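Local coordinates for chalcone-flavanone isomerase family protein (Arabidopsis thaliana, PDB 4DOO), which binds fatty acids, preferentially saturated ones, in plastids, and may take part in alpha-linolenic acid metabolism, at residues F45-D50 / L180-E185. Residues are numbered along the deposited sequence; the frame is centred on the assembly and turned at random.
Sequences FGVYAD and LYIGEE. With DAO (lauric acid), chain C.
The rings of F45 and Y181 meet as a T-shaped, edge-to-face pair, centroids 4.9 Å apart and planes at 64°. The edge belongs to Y181: its CD1 stands over the middle of one F45 face, 3.7 Å from F45 CE1. F187 makes a second edge-to-face pair with Y181. With chi1 at 63°, CG of F45 sits between the backbone N and the carbonyl carbon, and the ring leaves strand 39-50 with that face turned to helix 171-182. With an alanine here in place of the phenylalanine, the face under Y181 CD1 would be gone, and the tyrosine ring would probably be freer to shift, disturbing its bond to Y43.

Two residues further on, V47 points to the same side of the strand and continues the contact with purely aliphatic atoms. V47 and I182 reach toward each other tip to tip, V47 CG2 lying 4.1 Å from I182 CD1, while V47 CG2 also approaches Y181 CB at 4.4 Å. F195 of helix 189-202 touches both V47 and I182.

The polar end of Y181 looks to the ligand. Y181 OH is hydrogen-bonded to Y43 OH, and Y43 in turn holds the laurate. Y181 OH also lies 3.8 Å from DAO C3, a van der Waals contact with the chain. L180 CD1 adds a similar touch, 3.9 Å from DAO C2.

All four residues that touch are buried, where the 180-182 part of helix 171-182 packs on the antiparallel sheet. The arrangement belongs to the chalcone isomerase fold: Y181, with L180, lines the fatty-acid pocket near the carboxylate end of laurate, and F45 backs Y181 from the sheet side.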
loop_
_atom_site.group_PDB
_atom_site.type_symbol
_atom_site.label_atom_id
_atom_site.label_comp_id
_atom_site.label_asym_id
_atom_site.label_seq_id
_atom_site.Cartn_x
_atom_site.Cartn_y
_atom_site.Cartn_z
ATOM N N PHE A 45 -4.026 5.432 -5.515
ATOM C CA PHE A 45 -4.079 4.576 -4.338
ATOM C C PHE A 45 -4.201 5.388 -3.060
ATOM O O PHE A 45 -3.825 6.563 -3.011
ATOM C CB PHE A 45 -2.857 3.638 -4.291
ATOM C CG PHE A 45 -1.532 4.345 -4.165
ATOM C CD1 PHE A 45 -1.040 4.719 -2.914
ATOM C CD2 PHE A 45 -0.770 4.627 -5.298
ATOM C CE1 PHE A 45 0.197 5.365 -2.790
ATOM C CE2 PHE A 45 0.464 5.273 -5.192
ATOM C CZ PHE A 45 0.951 5.644 -3.937
ATOM N N GLY A 46 -4.774 4.764 -2.038
ATOM C CA GLY A 46 -4.946 5.417 -0.759
ATOM C C GLY A 46 -4.406 4.469 0.289
ATOM O O GLY A 46 -4.710 3.275 0.256
ATOM N N VAL A 47 -3.595 4.986 1.204
ATOM C CA VAL A 47 -3.008 4.153 2.246
ATOM C C VAL A 47 -3.695 4.421 3.582
ATOM O O VAL A 47 -3.709 5.557 4.061
ATOM C CB VAL A 47 -1.498 4.429 2.395
ATOM C CG1 VAL A 47 -0.899 3.485 3.431
ATOM C CG2 VAL A 47 -0.798 4.254 1.049
ATOM N N TYR A 48 -4.256 3.362 4.167
ATOM C CA TYR A 48 -4.969 3.431 5.443
ATOM C C TYR A 48 -4.236 2.661 6.542
ATOM O O TYR A 48 -3.623 1.633 6.276
ATOM C CB TYR A 48 -6.366 2.820 5.315
ATOM C CG TYR A 48 -7.290 3.508 4.345
ATOM C CD1 TYR A 48 -7.169 3.305 2.967
ATOM C CD2 TYR A 48 -8.303 4.344 4.803
ATOM C CE1 TYR A 48 -8.036 3.918 2.071
ATOM C CE2 TYR A 48 -9.179 4.966 3.914
ATOM C CZ TYR A 48 -9.041 4.745 2.550
ATOM O OH TYR A 48 -9.903 5.355 1.664
ATOM N N ALA A 49 -4.322 3.156 7.771
ATOM C CA ALA A 49 -3.687 2.499 8.912
ATOM C C ALA A 49 -4.633 2.532 10.116
ATOM O O ALA A 49 -5.313 3.527 10.350
ATOM C CB ALA A 49 -2.372 3.194 9.256
ATOM N N ASP A 50 -4.674 1.437 10.867
ATOM C CA ASP A 50 -5.528 1.346 12.048
ATOM C C ASP A 50 -5.009 2.298 13.119
ATOM O O ASP A 50 -3.844 2.231 13.515
ATOM C CB ASP A 50 -5.543 -0.092 12.577
ATOM C CG ASP A 50 -6.383 -0.241 13.830
ATOM O OD1 ASP A 50 -5.899 0.111 14.928
ATOM O OD2 ASP A 50 -7.537 -0.701 13.714
ATOM N N LEU A 180 6.457 -0.800 -1.450
ATOM C CA LEU A 180 6.269 -0.144 -2.742
ATOM C C LEU A 180 5.563 1.192 -2.595
ATOM O O LEU A 180 5.748 2.096 -3.407
ATOM C CB LEU A 180 5.428 -1.024 -3.676
ATOM C CG LEU A 180 6.045 -2.338 -4.144
ATOM C CD1 LEU A 180 5.014 -3.133 -4.945
ATOM C CD2 LEU A 180 7.283 -2.039 -4.988
ATOM N N TYR A 181 4.736 1.300 -1.561
ATOM C CA TYR A 181 3.958 2.507 -1.325
ATOM C C TYR A 181 4.501 3.441 -0.241
ATOM O O TYR A 181 4.421 4.663 -0.377
ATOM C CB TYR A 181 2.517 2.104 -0.980
ATOM C CG TYR A 181 1.860 1.250 -2.050
ATOM C CD1 TYR A 181 1.330 1.827 -3.207
ATOM C CD2 TYR A 181 1.811 -0.137 -1.922
ATOM C CE1 TYR A 181 0.769 1.037 -4.216
ATOM C CE2 TYR A 181 1.256 -0.937 -2.920
ATOM C CZ TYR A 181 0.738 -0.345 -4.062
ATOM O OH TYR A 181 0.200 -1.145 -5.048
ATOM N N ILE A 182 5.062 2.871 0.819
ATOM C CA ILE A 182 5.566 3.677 1.932
ATOM C C ILE A 182 7.046 3.465 2.266
ATOM O O ILE A 182 7.513 3.870 3.333
ATOM C CB ILE A 182 4.699 3.405 3.198
ATOM C CG1 ILE A 182 3.235 3.709 2.881
ATOM C CG2 ILE A 182 5.140 4.280 4.369
ATOM C CD1 ILE A 182 2.991 5.139 2.432
ATOM N N GLY A 183 7.789 2.862 1.346
ATOM C CA GLY A 183 9.201 2.611 1.582
ATOM C C GLY A 183 10.148 3.689 1.081
ATOM O O GLY A 183 9.727 4.783 0.702
ATOM N N GLU A 184 11.437 3.366 1.071
ATOM C CA GLU A 184 12.474 4.296 0.637
ATOM C C GLU A 184 12.336 4.770 -0.809
ATOM O O GLU A 184 12.633 5.926 -1.125
ATOM C CB GLU A 184 13.851 3.655 0.833
ATOM C CG GLU A 184 15.019 4.572 0.524
ATOM C CD GLU A 184 14.969 5.860 1.322
ATOM O OE1 GLU A 184 14.735 5.791 2.550
ATOM O OE2 GLU A 184 15.167 6.939 0.722
ATOM N N GLU A 185 11.898 3.875 -1.688
ATOM C CA GLU A 185 11.727 4.202 -3.098
ATOM C C GLU A 185 10.283 3.880 -3.503
ATOM O O GLU A 185 10.022 2.898 -4.195
ATOM C CB GLU A 185 12.723 3.387 -3.925
ATOM C CG GLU A 185 14.174 3.683 -3.563
ATOM C CD GLU A 185 15.143 2.616 -4.040
ATOM O OE1 GLU A 185 15.025 1.454 -3.591
ATOM O OE2 GLU A 185 16.027 2.942 -4.860
HETATM O O1 DAO C . 3.321 -2.820 -9.711
HETATM O O2 DAO C . 1.854 -1.313 -9.048
HETATM C C1 DAO C . 2.473 -2.392 -8.891
HETATM C C2 DAO C . 2.171 -3.223 -7.665
HETATM C C3 DAO C . 0.766 -3.795 -7.762
HETATM C C4 DAO C . 0.497 -4.797 -6.631
HETATM C C5 DAO C . -0.991 -5.141 -6.543
HETATM C C6 DAO C . -1.381 -6.199 -7.572
HETATM C C7 DAO C . -2.853 -6.100 -7.940
HETATM C C8 DAO C . -3.110 -6.813 -9.258
HETATM C C9 DAO C . -4.536 -6.595 -9.734
HETATM C C10 DAO C . -4.795 -7.386 -11.012
HETATM C C11 DAO C . -6.267 -7.770 -11.119
HETATM C C12 DAO C . -6.567 -8.360 -12.480
#